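Local coordinates for type 4 fimbrial biogenesis protein PilY1 (Pseudomonas aeruginosa, PDB 3HX6) that primes the assembly of type IV pili, probably regulates their retraction through calcium, and takes part in twitching motility and adhesion to host cells, at residues T245-G250 and D272-L277; S194-T199 and N214-M219; N478-L483 and T522-L527. The protein carries 3 engineered substitutions. All blocks are in the same frame, centred on the assembly; numbering follows the deposited sequence.

Contact 1. Residues T245-G250 and D272-L277; sequences TGVPNG and DLQGNL
Asn249 reaches from the loop 245-250 into the type I turn that runs from Asp272 to Gly275, and its amide is the tightly packed centre of the contact. CG lies anti to the backbone N (chi1 -156°), which carries the amide over to the turn. There ND2 donates to Asp272 OD1 at 3.0 Å, with the acceptor in the plane of the Asn249 amide but the donor well above the plane of the carboxylate. The same OD1 takes Asn276 ND2 at 3.0 Å on its syn lone pair, and Trp278 NE1 is a further donor, so this buried carboxylate oxygen is gripped by three N-H groups that would probably favour its charged form. On Asn249 lies the amide of Gln274, the two planes stacked 15° apart, with Gln274 CD 3.3 Å from Asn249 ND2. Beside them Leu273 N gives a good backbone bond of 2.9 Å to Gly250 O, and the Leu273 side chain packs along Gly250.

Toward Val247 and Pro248 the fit is looser and partly open to solvent. Gln274 NE2 makes only a weak, bent bond of 3.0 Å to Val247 O, and NE2 is also hydrogen-bonded to Arg244 O; Val247 CB comes no nearer to NE2 than 4.0 Å.

Within the PilY1 beta-propeller domain, the turn connects strands 267-272 and 276-281 of one four-stranded antiparallel sheet, while the loop leads from strand 235-241 of the preceding sheet into strand 251-257, the first of this one.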
ATOM      1  N   THR A 245     -26.594 -38.953  -7.980  1.00 24.48           N
ATOM      2  CA  THR A 245     -27.907 -38.851  -7.339  1.00 24.58           C
ATOM      3  C   THR A 245     -28.132 -39.810  -6.176  1.00 25.52           C
ATOM      4  O   THR A 245     -27.408 -40.794  -6.008  1.00 25.28           O
ATOM      5  CB  THR A 245     -29.042 -39.052  -8.363  1.00 23.61           C
ATOM      6  OG1 THR A 245     -28.912 -40.337  -8.981  1.00 21.77           O
ATOM      7  CG2 THR A 245     -28.984 -37.969  -9.436  1.00 22.49           C
ATOM      8  N   GLY A 246     -29.143 -39.508  -5.367  1.00 26.37           N
ATOM      9  CA  GLY A 246     -29.445 -40.345  -4.220  1.00 28.98           C
ATOM     10  C   GLY A 246     -28.408 -40.206  -3.121  1.00 30.12           C
ATOM     11  O   GLY A 246     -28.464 -40.906  -2.105  1.00 31.75           O
ATOM     12  N   VAL A 247     -27.447 -39.311  -3.333  1.00 28.33           N
ATOM     13  CA  VAL A 247     -26.392 -39.054  -2.353  1.00 26.63           C
ATOM     14  C   VAL A 247     -26.420 -37.561  -2.031  1.00 24.21           C
ATOM     15  O   VAL A 247     -26.426 -36.730  -2.931  1.00 24.29           O
ATOM     16  CB  VAL A 247     -24.989 -39.437  -2.911  1.00 26.56           C
ATOM     17  CG1 VAL A 247     -23.889 -38.877  -2.013  1.00 26.67           C
ATOM     18  CG2 VAL A 247     -24.861 -40.954  -2.988  1.00 27.99           C
ATOM     19  N   PRO A 248     -26.443 -37.204  -0.742  1.00 24.33           N
ATOM     20  CA  PRO A 248     -26.475 -35.790  -0.353  1.00 22.64           C
ATOM     21  C   PRO A 248     -25.482 -34.919  -1.126  1.00 20.90           C
ATOM     22  O   PRO A 248     -24.340 -35.319  -1.356  1.00 18.94           O
ATOM     23  CB  PRO A 248     -26.148 -35.837   1.136  1.00 23.36           C
ATOM     24  CG  PRO A 248     -26.754 -37.141   1.561  1.00 25.03           C
ATOM     25  CD  PRO A 248     -26.338 -38.074   0.444  1.00 24.53           C
ATOM     26  N   ASN A 249     -25.934 -33.739  -1.541  1.00 17.19           N
ATOM     27  CA  ASN A 249     -25.074 -32.802  -2.250  1.00 18.33           C
ATOM     28  C   ASN A 249     -25.488 -31.375  -1.904  1.00 17.69           C
ATOM     29  O   ASN A 249     -26.542 -31.146  -1.309  1.00 17.48           O
ATOM     30  CB  ASN A 249     -25.146 -33.005  -3.771  1.00 15.28           C
ATOM     31  CG  ASN A 249     -23.896 -32.488  -4.487  1.00 19.20           C
ATOM     32  OD1 ASN A 249     -22.975 -31.975  -3.849  1.00 16.59           O
ATOM     33  ND2 ASN A 249     -23.858 -32.627  -5.814  1.00 15.04           N
ATOM     34  N   GLY A 250     -24.641 -30.426  -2.287  1.00 15.86           N
ATOM     35  CA  GLY A 250     -24.881 -29.019  -2.033  1.00 12.17           C
ATOM     36  C   GLY A 250     -23.738 -28.292  -2.712  1.00 12.47           C
ATOM     37  O   GLY A 250     -22.604 -28.779  -2.689  1.00 11.91           O
ATOM     38  N   ASP A 272     -18.632 -28.972  -4.876  1.00 13.22           N
ATOM     39  CA  ASP A 272     -19.826 -29.324  -4.127  1.00 11.91           C
ATOM     40  C   ASP A 272     -19.485 -30.355  -3.046  1.00 12.95           C
ATOM     41  O   ASP A 272     -18.335 -30.791  -2.939  1.00 11.28           O
ATOM     42  CB  ASP A 272     -20.926 -29.834  -5.071  1.00 11.81           C
ATOM     43  CG  ASP A 272     -20.574 -31.152  -5.745  1.00 17.44           C
ATOM     44  OD1 ASP A 272     -21.277 -31.512  -6.721  1.00 17.45           O
ATOM     45  OD2 ASP A 272     -19.614 -31.828  -5.309  1.00 13.11           O
ATOM     46  N   LEU A 273     -20.471 -30.723  -2.237  1.00 12.55           N
ATOM     47  CA  LEU A 273     -20.256 -31.688  -1.166  1.00 15.82           C
ATOM     48  C   LEU A 273     -19.834 -33.047  -1.697  1.00 14.98           C
ATOM     49  O   LEU A 273     -19.249 -33.846  -0.974  1.00 15.02           O
ATOM     50  CB  LEU A 273     -21.526 -31.847  -0.323  1.00 17.50           C
ATOM     51  CG  LEU A 273     -21.988 -30.603   0.441  1.00 19.87           C
ATOM     52  CD1 LEU A 273     -23.256 -30.919   1.225  1.00 20.34           C
ATOM     53  CD2 LEU A 273     -20.878 -30.139   1.379  1.00 19.97           C
ATOM     54  N   GLN A 274     -20.126 -33.302  -2.968  1.00 14.64           N
ATOM     55  CA  GLN A 274     -19.779 -34.578  -3.584  1.00 13.25           C
ATOM     56  C   GLN A 274     -18.373 -34.620  -4.148  1.00 13.83           C
ATOM     57  O   GLN A 274     -17.922 -35.662  -4.626  1.00 16.49           O
ATOM     58  CB  GLN A 274     -20.778 -34.917  -4.685  1.00 12.85           C
ATOM     59  CG  GLN A 274     -22.033 -35.591  -4.167  1.00 12.44           C
ATOM     60  CD  GLN A 274     -23.050 -35.828  -5.254  1.00 14.75           C
ATOM     61  OE1 GLN A 274     -22.717 -35.827  -6.440  1.00 16.31           O
ATOM     62  NE2 GLN A 274     -24.300 -36.049  -4.860  1.00 13.73           N
ATOM     63  N   GLY A 275     -17.683 -33.487  -4.098  1.00 12.70           N
ATOM     64  CA  GLY A 275     -16.330 -33.431  -4.612  1.00 11.22           C
ATOM     65  C   GLY A 275     -16.241 -33.060  -6.077  1.00 12.75           C
ATOM     66  O   GLY A 275     -15.163 -33.117  -6.670  1.00 14.57           O
ATOM     67  N   ASN A 276     -17.363 -32.685  -6.678  1.00 11.97           N
ATOM     68  CA  ASN A 276     -17.347 -32.299  -8.082  1.00 11.55           C
ATOM     69  C   ASN A 276     -16.971 -30.830  -8.199  1.00 12.71           C
ATOM     70  O   ASN A 276     -17.469 -30.003  -7.442  1.00 13.21           O
ATOM     71  CB  ASN A 276     -18.724 -32.499  -8.713  1.00  9.86           C
ATOM     72  CG  ASN A 276     -19.211 -33.918  -8.593  1.00 14.84           C
ATOM     73  OD1 ASN A 276     -18.650 -34.830  -9.201  1.00 14.71           O
ATOM     74  ND2 ASN A 276     -20.259 -34.121  -7.796  1.00 11.33           N
ATOM     75  N   LEU A 277     -16.087 -30.507  -9.139  1.00 12.40           N
ATOM     76  CA  LEU A 277     -15.704 -29.115  -9.360  1.00 13.48           C
ATOM     77  C   LEU A 277     -16.459 -28.726 -10.628  1.00 12.71           C
ATOM     78  O   LEU A 277     -16.117 -29.159 -11.733  1.00 12.92           O
ATOM     79  CB  LEU A 277     -14.189 -28.988  -9.568  1.00 11.54           C
ATOM     80  CG  LEU A 277     -13.549 -27.590  -9.504  1.00 12.04           C
ATOM     81  CD1 LEU A 277     -14.105 -26.701 -10.608  1.00 11.59           C
ATOM     82  CD2 LEU A 277     -13.794 -26.971  -8.135  1.00 10.94           C
TER

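Contact 2. Residues S194-T199 and N214-M219. Engineered in segment 214-219: Met219 (natural residue Leu).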
ATOM      1  N   SER A 194     -26.598 -21.823   4.199  1.00 18.80           N
ATOM      2  CA  SER A 194     -25.699 -21.026   3.398  1.00 18.16           C
ATOM      3  C   SER A 194     -24.302 -20.741   3.905  1.00 18.14           C
ATOM      4  O   SER A 194     -23.915 -19.591   4.114  1.00 20.77           O
ATOM      5  CB  SER A 194     -26.409 -19.733   3.027  1.00 20.12           C
ATOM      6  OG  SER A 194     -27.569 -20.043   2.269  1.00 21.39           O
ATOM      7  N   PHE A 195     -23.533 -21.805   4.084  1.00 17.57           N
ATOM      8  CA  PHE A 195     -22.152 -21.677   4.509  1.00 17.99           C
ATOM      9  C   PHE A 195     -21.301 -21.138   3.357  1.00 16.06           C
ATOM     10  O   PHE A 195     -20.287 -20.482   3.585  1.00 16.00           O
ATOM     11  CB  PHE A 195     -21.621 -23.040   4.954  1.00 20.52           C
ATOM     12  CG  PHE A 195     -22.187 -23.507   6.259  1.00 23.22           C
ATOM     13  CD1 PHE A 195     -21.620 -23.093   7.463  1.00 24.29           C
ATOM     14  CD2 PHE A 195     -23.288 -24.353   6.293  1.00 23.86           C
ATOM     15  CE1 PHE A 195     -22.141 -23.516   8.678  1.00 26.11           C
ATOM     16  CE2 PHE A 195     -23.819 -24.781   7.509  1.00 25.23           C
ATOM     17  CZ  PHE A 195     -23.243 -24.362   8.701  1.00 25.59           C
ATOM     18  N   PRO A 196     -21.701 -21.409   2.098  1.00 15.70           N
ATOM     19  CA  PRO A 196     -20.897 -20.901   0.986  1.00 17.04           C
ATOM     20  C   PRO A 196     -20.751 -19.387   1.023  1.00 17.10           C
ATOM     21  O   PRO A 196     -21.670 -18.681   1.421  1.00 19.50           O
ATOM     22  CB  PRO A 196     -21.679 -21.359  -0.245  1.00 16.13           C
ATOM     23  CG  PRO A 196     -22.322 -22.625   0.217  1.00 17.26           C
ATOM     24  CD  PRO A 196     -22.813 -22.236   1.593  1.00 13.24           C
ATOM     25  N   LYS A 197     -19.589 -18.899   0.615  1.00 18.97           N
ATOM     26  CA  LYS A 197     -19.339 -17.468   0.565  1.00 19.27           C
ATOM     27  C   LYS A 197     -19.784 -16.978  -0.806  1.00 17.99           C
ATOM     28  O   LYS A 197     -19.283 -17.428  -1.837  1.00 15.79           O
ATOM     29  CB  LYS A 197     -17.854 -17.168   0.750  1.00 24.29           C
ATOM     30  CG  LYS A 197     -17.328 -17.466   2.141  1.00 32.10           C
ATOM     31  CD  LYS A 197     -15.933 -16.882   2.330  1.00 37.08           C
ATOM     32  CE  LYS A 197     -15.449 -17.084   3.756  1.00 41.23           C
ATOM     33  NZ  LYS A 197     -14.286 -16.204   4.076  1.00 46.58           N
ATOM     34  N   PRO A 198     -20.738 -16.047  -0.839  1.00 16.86           N
ATOM     35  CA  PRO A 198     -21.197 -15.552  -2.134  1.00 16.27           C
ATOM     36  C   PRO A 198     -20.233 -14.561  -2.760  1.00 16.40           C
ATOM     37  O   PRO A 198     -19.379 -13.981  -2.079  1.00 16.79           O
ATOM     38  CB  PRO A 198     -22.537 -14.909  -1.792  1.00 15.92           C
ATOM     39  CG  PRO A 198     -22.277 -14.343  -0.430  1.00 17.26           C
ATOM     40  CD  PRO A 198     -21.516 -15.456   0.265  1.00 16.92           C
ATOM     41  N   THR A 199     -20.365 -14.388  -4.068  1.00 16.08           N
ATOM     42  CA  THR A 199     -19.565 -13.420  -4.801  1.00 17.79           C
ATOM     43  C   THR A 199     -20.582 -12.426  -5.343  1.00 17.28           C
ATOM     44  O   THR A 199     -21.684 -12.807  -5.738  1.00 16.55           O
ATOM     45  CB  THR A 199     -18.798 -14.056  -5.989  1.00 19.40           C
ATOM     46  OG1 THR A 199     -17.666 -14.789  -5.500  1.00 18.44           O
ATOM     47  CG2 THR A 199     -18.302 -12.973  -6.951  1.00 21.00           C
ATOM     48  N   ASN A 214     -25.963 -23.113  -3.509  1.00 12.01           N
ATOM     49  CA  ASN A 214     -27.221 -23.241  -2.773  1.00 13.18           C
ATOM     50  C   ASN A 214     -27.000 -23.663  -1.325  1.00 14.39           C
ATOM     51  O   ASN A 214     -27.890 -23.546  -0.483  1.00 14.68           O
ATOM     52  CB  ASN A 214     -28.154 -24.235  -3.469  1.00 14.33           C
ATOM     53  CG  ASN A 214     -27.657 -25.666  -3.386  1.00 15.70           C
ATOM     54  OD1 ASN A 214     -26.508 -25.957  -3.711  1.00 13.03           O
ATOM     55  ND2 ASN A 214     -28.534 -26.571  -2.957  1.00 12.96           N
ATOM     56  N   GLY A 215     -25.811 -24.152  -1.015  1.00 13.58           N
ATOM     57  CA  GLY A 215     -25.586 -24.539   0.364  1.00 15.99           C
ATOM     58  C   GLY A 215     -25.821 -26.009   0.649  1.00 16.38           C
ATOM     59  O   GLY A 215     -26.047 -26.805  -0.257  1.00 12.79           O
ATOM     60  N   TYR A 216     -25.822 -26.357   1.929  1.00 16.89           N
ATOM     61  CA  TYR A 216     -25.939 -27.751   2.318  1.00 17.61           C
ATOM     62  C   TYR A 216     -27.221 -28.182   3.012  1.00 17.08           C
ATOM     63  O   TYR A 216     -27.875 -27.396   3.687  1.00 18.08           O
ATOM     64  CB  TYR A 216     -24.726 -28.088   3.184  1.00 15.90           C
ATOM     65  CG  TYR A 216     -23.448 -27.465   2.653  1.00 16.78           C
ATOM     66  CD1 TYR A 216     -23.120 -27.564   1.303  1.00 16.74           C
ATOM     67  CD2 TYR A 216     -22.562 -26.799   3.497  1.00 16.04           C
ATOM     68  CE1 TYR A 216     -21.943 -27.019   0.802  1.00 15.89           C
ATOM     69  CE2 TYR A 216     -21.376 -26.249   3.004  1.00 16.54           C
ATOM     70  CZ  TYR A 216     -21.076 -26.368   1.652  1.00 16.43           C
ATOM     71  OH  TYR A 216     -19.904 -25.862   1.145  1.00 14.25           O
ATOM     72  N   SER A 217     -27.559 -29.455   2.829  1.00 20.22           N
ATOM     73  CA  SER A 217     -28.746 -30.053   3.423  1.00 22.51           C
ATOM     74  C   SER A 217     -30.027 -29.369   2.983  1.00 23.21           C
ATOM     75  O   SER A 217     -30.945 -29.186   3.784  1.00 25.36           O
ATOM     76  CB  SER A 217     -28.649 -30.024   4.950  1.00 24.01           C
ATOM     77  OG  SER A 217     -27.462 -30.664   5.384  1.00 31.37           O
ATOM     78  N   SER A 218     -30.087 -28.973   1.716  1.00 21.47           N
ATOM     79  CA  SER A 218     -31.290 -28.343   1.198  1.00 20.14           C
ATOM     80  C   SER A 218     -32.344 -29.447   1.113  1.00 22.44           C
ATOM     81  O   SER A 218     -32.011 -30.633   1.190  1.00 20.30           O
ATOM     82  CB  SER A 218     -31.029 -27.731  -0.185  1.00 19.36           C
ATOM     83  OG  SER A 218     -30.563 -28.697  -1.112  1.00 17.04           O
ATOM     84  N   MET A 219     -33.602 -29.052   0.952  1.00 23.61           N
ATOM     85  CA  MET A 219     -34.734 -29.977   0.883  1.00 26.84           C
ATOM     86  C   MET A 219     -34.503 -31.282   0.115  1.00 27.27           C
ATOM     87  O   MET A 219     -34.767 -32.365   0.636  1.00 27.90           O
ATOM     88  CB  MET A 219     -35.949 -29.265   0.288  1.00 30.20           C
ATOM     89  CG  MET A 219     -37.246 -30.062   0.377  1.00 36.60           C
ATOM     90  SD  MET A 219     -37.840 -30.277   2.081  1.00 45.77           S
ATOM     91  CE  MET A 219     -37.053 -31.829   2.547  1.00 41.60           C
TER
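Two loops of the beta-propeller meet here, in the C-terminal part of PilY1 that makes up this chain, where one four-stranded antiparallel sheet follows another: segment 194-199 leads from strand 178-184 into strand 199-202, and segment 214-219 connects strands 208-213 and 223-229 of that next sheet. The contact is made chiefly by Phe195, Pro196, Gly215 and Tyr216, all buried, and it is apolar packing.

Tyr216 supplies the aromatic surface. Its CG is anti to the carbonyl carbon, with chi1 at -41°, and the ring is thereby carried back across Phe195 and Pro196. One flank of the ring, CD2 and CE2, lies against Phe195: CE2 is 3.8 Å from Phe195 CB, and CD2 is likewise 3.8 Å from Phe195 CD2. The two side chains meet obliquely. Phe353 meets both rings from outside the two segments, which makes a small aromatic cluster, and Leu273 packs on Tyr216 as well.

The far end of the tyrosine is polar, and Ser252 OG is hydrogen-bonded to its OH, tying the ring to strand 251-257 at the start of the following sheet. Asn214 OD1 also reaches that strand, accepting from Leu251 N, and takes Ala224 N as well; ND2 donates to Lys222 O and Asp190 O, a full set of partners for a buried amide.

Pro196 adds to the packing toward the hydroxyl end of the ring, on the same side as Phe195. Gly215 presents its bare CA to the proline ring, and both CG and CD of Pro196 rest 3.8 Å from Gly215 CA; the same CG stands 4.2 Å from Tyr216 CZ.

Contact 3. Residues N478-L483 and T522-L527; sequences NWTYGL and TEQKGL
With CG anti to the carbonyl carbon (chi1 -80°), the Trp479 indole leans across the neighbouring strand, and Glu523 CB sits over the face of its six-membered ring. This CB is 3.7 Å from the ring centroid and nearly on its normal, a CH-pi contact, and the peptide N of Glu523 approaches the same ring, 3.3 Å from Trp479 CE3. Glu523 runs on with its own CG anti to the backbone N (chi1 -179°), and its carboxylate goes to Thr411 OG1, while Arg413 adds a cation-pi contact to the indole.

Across the sheet, the side chains of Thr480 and Gln524 share the other face. Thr480 OG1 donates to Gln524 OE1 at 2.6 Å, with the hydroxyl tilted out of the plane of that carbonyl; Ser544 OG is a weak second partner of the same oxygen.

The backbones hold these groups in register. Thr480 and Thr522 form an antiparallel hydrogen-bonded pair, N to O at 2.9 Å from Thr480 to Thr522 and again 2.9 Å from Thr522 N back to Thr480 O. Trp479 with Glu523 is the non-hydrogen-bonded pair next to it, and beyond it Gln524 N donates to Asn478 O at 2.9 Å.

The outcome is a cross-strand pairing characteristic of antiparallel beta structure, here joining strands 477-483 and 521-524 inside a large mixed sheet, with 459-466 and 408-415 as the next strands outward.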
ATOM      1  N   ASN A 478      -3.610 -24.193  12.393  1.00 22.05           N
ATOM      2  CA  ASN A 478      -3.623 -23.634  11.054  1.00 22.49           C
ATOM      3  C   ASN A 478      -2.274 -23.573  10.374  1.00 20.71           C
ATOM      4  O   ASN A 478      -1.280 -23.145  10.960  1.00 19.83           O
ATOM      5  CB  ASN A 478      -4.216 -22.227  11.089  1.00 25.51           C
ATOM      6  CG  ASN A 478      -5.697 -22.222  11.405  1.00 30.01           C
ATOM      7  OD1 ASN A 478      -6.185 -21.330  12.089  1.00 33.18           O
ATOM      8  ND2 ASN A 478      -6.424 -23.212  10.892  1.00 31.52           N
ATOM      9  N   TRP A 479      -2.260 -23.999   9.117  1.00 18.69           N
ATOM     10  CA  TRP A 479      -1.058 -23.968   8.307  1.00 17.09           C
ATOM     11  C   TRP A 479      -1.293 -23.092   7.087  1.00 16.87           C
ATOM     12  O   TRP A 479      -2.261 -23.285   6.350  1.00 18.08           O
ATOM     13  CB  TRP A 479      -0.665 -25.375   7.855  1.00 16.31           C
ATOM     14  CG  TRP A 479       0.048 -26.148   8.902  1.00 17.38           C
ATOM     15  CD1 TRP A 479      -0.508 -26.900   9.893  1.00 18.95           C
ATOM     16  CD2 TRP A 479       1.466 -26.216   9.091  1.00 17.14           C
ATOM     17  NE1 TRP A 479       0.477 -27.436  10.690  1.00 18.02           N
ATOM     18  CE2 TRP A 479       1.698 -27.031  10.218  1.00 19.36           C
ATOM     19  CE3 TRP A 479       2.562 -25.665   8.415  1.00 17.94           C
ATOM     20  CZ2 TRP A 479       2.986 -27.314  10.686  1.00 18.22           C
ATOM     21  CZ3 TRP A 479       3.842 -25.945   8.880  1.00 20.24           C
ATOM     22  CH2 TRP A 479       4.042 -26.764  10.007  1.00 17.05           C
ATOM     23  N   THR A 480      -0.408 -22.122   6.893  1.00 15.64           N
ATOM     24  CA  THR A 480      -0.480 -21.216   5.756  1.00 16.01           C
ATOM     25  C   THR A 480       0.536 -21.705   4.735  1.00 13.99           C
ATOM     26  O   THR A 480       1.689 -21.951   5.079  1.00 16.29           O
ATOM     27  CB  THR A 480      -0.109 -19.774   6.161  1.00 17.55           C
ATOM     28  OG1 THR A 480      -1.036 -19.301   7.143  1.00 16.80           O
ATOM     29  CG2 THR A 480      -0.148 -18.853   4.948  1.00 17.05           C
ATOM     30  N   TYR A 481       0.108 -21.855   3.488  1.00 13.41           N
ATOM     31  CA  TYR A 481       1.000 -22.325   2.433  1.00 11.51           C
ATOM     32  C   TYR A 481       1.129 -21.332   1.292  1.00 11.16           C
ATOM     33  O   TYR A 481       0.210 -20.574   1.001  1.00 11.00           O
ATOM     34  CB  TYR A 481       0.501 -23.650   1.837  1.00 12.35           C
ATOM     35  CG  TYR A 481       0.432 -24.828   2.790  1.00 13.28           C
ATOM     36  CD1 TYR A 481      -0.746 -25.128   3.476  1.00 15.05           C
ATOM     37  CD2 TYR A 481       1.535 -25.662   2.979  1.00 13.97           C
ATOM     38  CE1 TYR A 481      -0.830 -26.237   4.324  1.00 14.10           C
ATOM     39  CE2 TYR A 481       1.469 -26.773   3.826  1.00 14.56           C
ATOM     40  CZ  TYR A 481       0.282 -27.053   4.493  1.00 16.58           C
ATOM     41  OH  TYR A 481       0.210 -28.148   5.326  1.00 14.48           O
ATOM     42  N   GLY A 482       2.287 -21.361   0.647  1.00 11.95           N
ATOM     43  CA  GLY A 482       2.550 -20.520  -0.505  1.00 12.92           C
ATOM     44  C   GLY A 482       3.107 -21.516  -1.506  1.00 15.22           C
ATOM     45  O   GLY A 482       4.245 -21.971  -1.356  1.00 15.40           O
ATOM     46  N   LEU A 483       2.317 -21.883  -2.510  1.00 12.97           N
ATOM     47  CA  LEU A 483       2.767 -22.872  -3.486  1.00 14.76           C
ATOM     48  C   LEU A 483       2.812 -22.354  -4.913  1.00 16.33           C
ATOM     49  O   LEU A 483       2.225 -21.321  -5.232  1.00 15.15           O
ATOM     50  CB  LEU A 483       1.853 -24.112  -3.436  1.00 12.98           C
ATOM     51  CG  LEU A 483       1.759 -24.850  -2.093  1.00 13.73           C
ATOM     52  CD1 LEU A 483       0.634 -25.864  -2.125  1.00 11.56           C
ATOM     53  CD2 LEU A 483       3.083 -25.534  -1.782  1.00 17.09           C
ATOM     54  N   THR A 522       3.937 -22.842   6.753  1.00 16.54           N
ATOM     55  CA  THR A 522       4.290 -22.449   8.107  1.00 19.39           C
ATOM     56  C   THR A 522       3.030 -22.410   8.966  1.00 20.59           C
ATOM     57  O   THR A 522       1.969 -21.959   8.524  1.00 17.82           O
ATOM     58  CB  THR A 522       4.985 -21.069   8.146  1.00 20.73           C
ATOM     59  OG1 THR A 522       5.361 -20.766   9.494  1.00 23.47           O
ATOM     60  CG2 THR A 522       4.064 -19.983   7.632  1.00 20.68           C
ATOM     61  N   GLU A 523       3.162 -22.907  10.191  1.00 22.73           N
ATOM     62  CA  GLU A 523       2.066 -22.964  11.147  1.00 26.93           C
ATOM     63  C   GLU A 523       1.828 -21.586  11.760  1.00 29.24           C
ATOM     64  O   GLU A 523       2.766 -20.946  12.229  1.00 29.38           O
ATOM     65  CB  GLU A 523       2.415 -23.987  12.232  1.00 27.97           C
ATOM     66  CG  GLU A 523       1.367 -24.206  13.306  1.00 35.24           C
ATOM     67  CD  GLU A 523       1.774 -25.296  14.283  1.00 38.18           C
ATOM     68  OE1 GLU A 523       2.874 -25.195  14.871  1.00 39.10           O
ATOM     69  OE2 GLU A 523       0.999 -26.258  14.457  1.00 40.90           O
ATOM     70  N   GLN A 524       0.578 -21.125  11.748  1.00 32.98           N
ATOM     71  CA  GLN A 524       0.239 -19.815  12.313  1.00 38.41           C
ATOM     72  C   GLN A 524      -0.783 -19.882  13.451  1.00 43.33           C
ATOM     73  O   GLN A 524      -1.544 -20.842  13.570  1.00 43.24           O
ATOM     74  CB  GLN A 524      -0.276 -18.871  11.218  1.00 37.18           C
ATOM     75  CG  GLN A 524       0.813 -18.330  10.300  1.00 38.20           C
ATOM     76  CD  GLN A 524       0.361 -17.125   9.485  1.00 39.36           C
ATOM     77  OE1 GLN A 524      -0.524 -17.227   8.635  1.00 37.20           O
ATOM     78  NE2 GLN A 524       0.970 -15.973   9.749  1.00 40.21           N
ATOM     79  N   LYS A 525      -0.790 -18.842  14.282  1.00 49.38           N
ATOM     80  CA  LYS A 525      -1.690 -18.757  15.431  1.00 53.85           C
ATOM     81  C   LYS A 525      -3.174 -18.890  15.102  1.00 55.66           C
ATOM     82  O   LYS A 525      -3.579 -18.825  13.937  1.00 55.98           O
ATOM     83  CB  LYS A 525      -1.463 -17.445  16.191  1.00 56.17           C
ATOM     84  CG  LYS A 525      -0.227 -17.447  17.081  1.00 59.42           C
ATOM     85  CD  LYS A 525      -0.103 -16.139  17.856  1.00 60.88           C
ATOM     86  CE  LYS A 525       1.029 -16.195  18.875  1.00 62.57           C
ATOM     87  NZ  LYS A 525       2.345 -16.514  18.248  1.00 64.07           N
ATOM     88  N   GLY A 526      -3.964 -19.077  16.159  1.00 57.18           N
ATOM     89  CA  GLY A 526      -5.406 -19.238  16.056  1.00 59.04           C
ATOM     90  C   GLY A 526      -6.080 -18.743  14.795  1.00 60.26           C
ATOM     91  O   GLY A 526      -5.772 -17.665  14.285  1.00 61.52           O
ATOM     92  N   LEU A 527      -7.022 -19.541  14.306  1.00 61.01           N
ATOM     93  CA  LEU A 527      -7.778 -19.235  13.094  1.00 60.85           C
ATOM     94  C   LEU A 527      -8.060 -17.756  12.873  1.00 59.96           C
ATOM     95  O   LEU A 527      -8.331 -17.011  13.817  1.00 60.85           O
ATOM     96  CB  LEU A 527      -9.102 -20.004  13.098  1.00 62.38           C
ATOM     97  CG  LEU A 527      -9.029 -21.524  12.922  1.00 63.17           C
ATOM     98  CD1 LEU A 527      -8.255 -22.177  14.058  1.00 63.53           C
ATOM     99  CD2 LEU A 527     -10.434 -22.064  12.871  1.00 64.01           C
TER

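Contacts 1 and 2 are neighbours, their centres about 12 Å apart, and they meet where Leu273 packs on Tyr216. Both are buried loop contacts at the ends of successive four-stranded sheets in the propeller domain. They nevertheless differ in chemistry: contact 1 is held by polar side chains, the Asn249 amide meeting the carboxylate and amide of the turn, whereas aromatic rings and a proline fill contact 2. Contact 3 stands apart, its centre about 28 Å from contact 1 and 26 Å from contact 2, and it is only partly buried. There two adjacent strands are joined by regular backbone bonds, and side chains add to the pairing on both faces of the sheet.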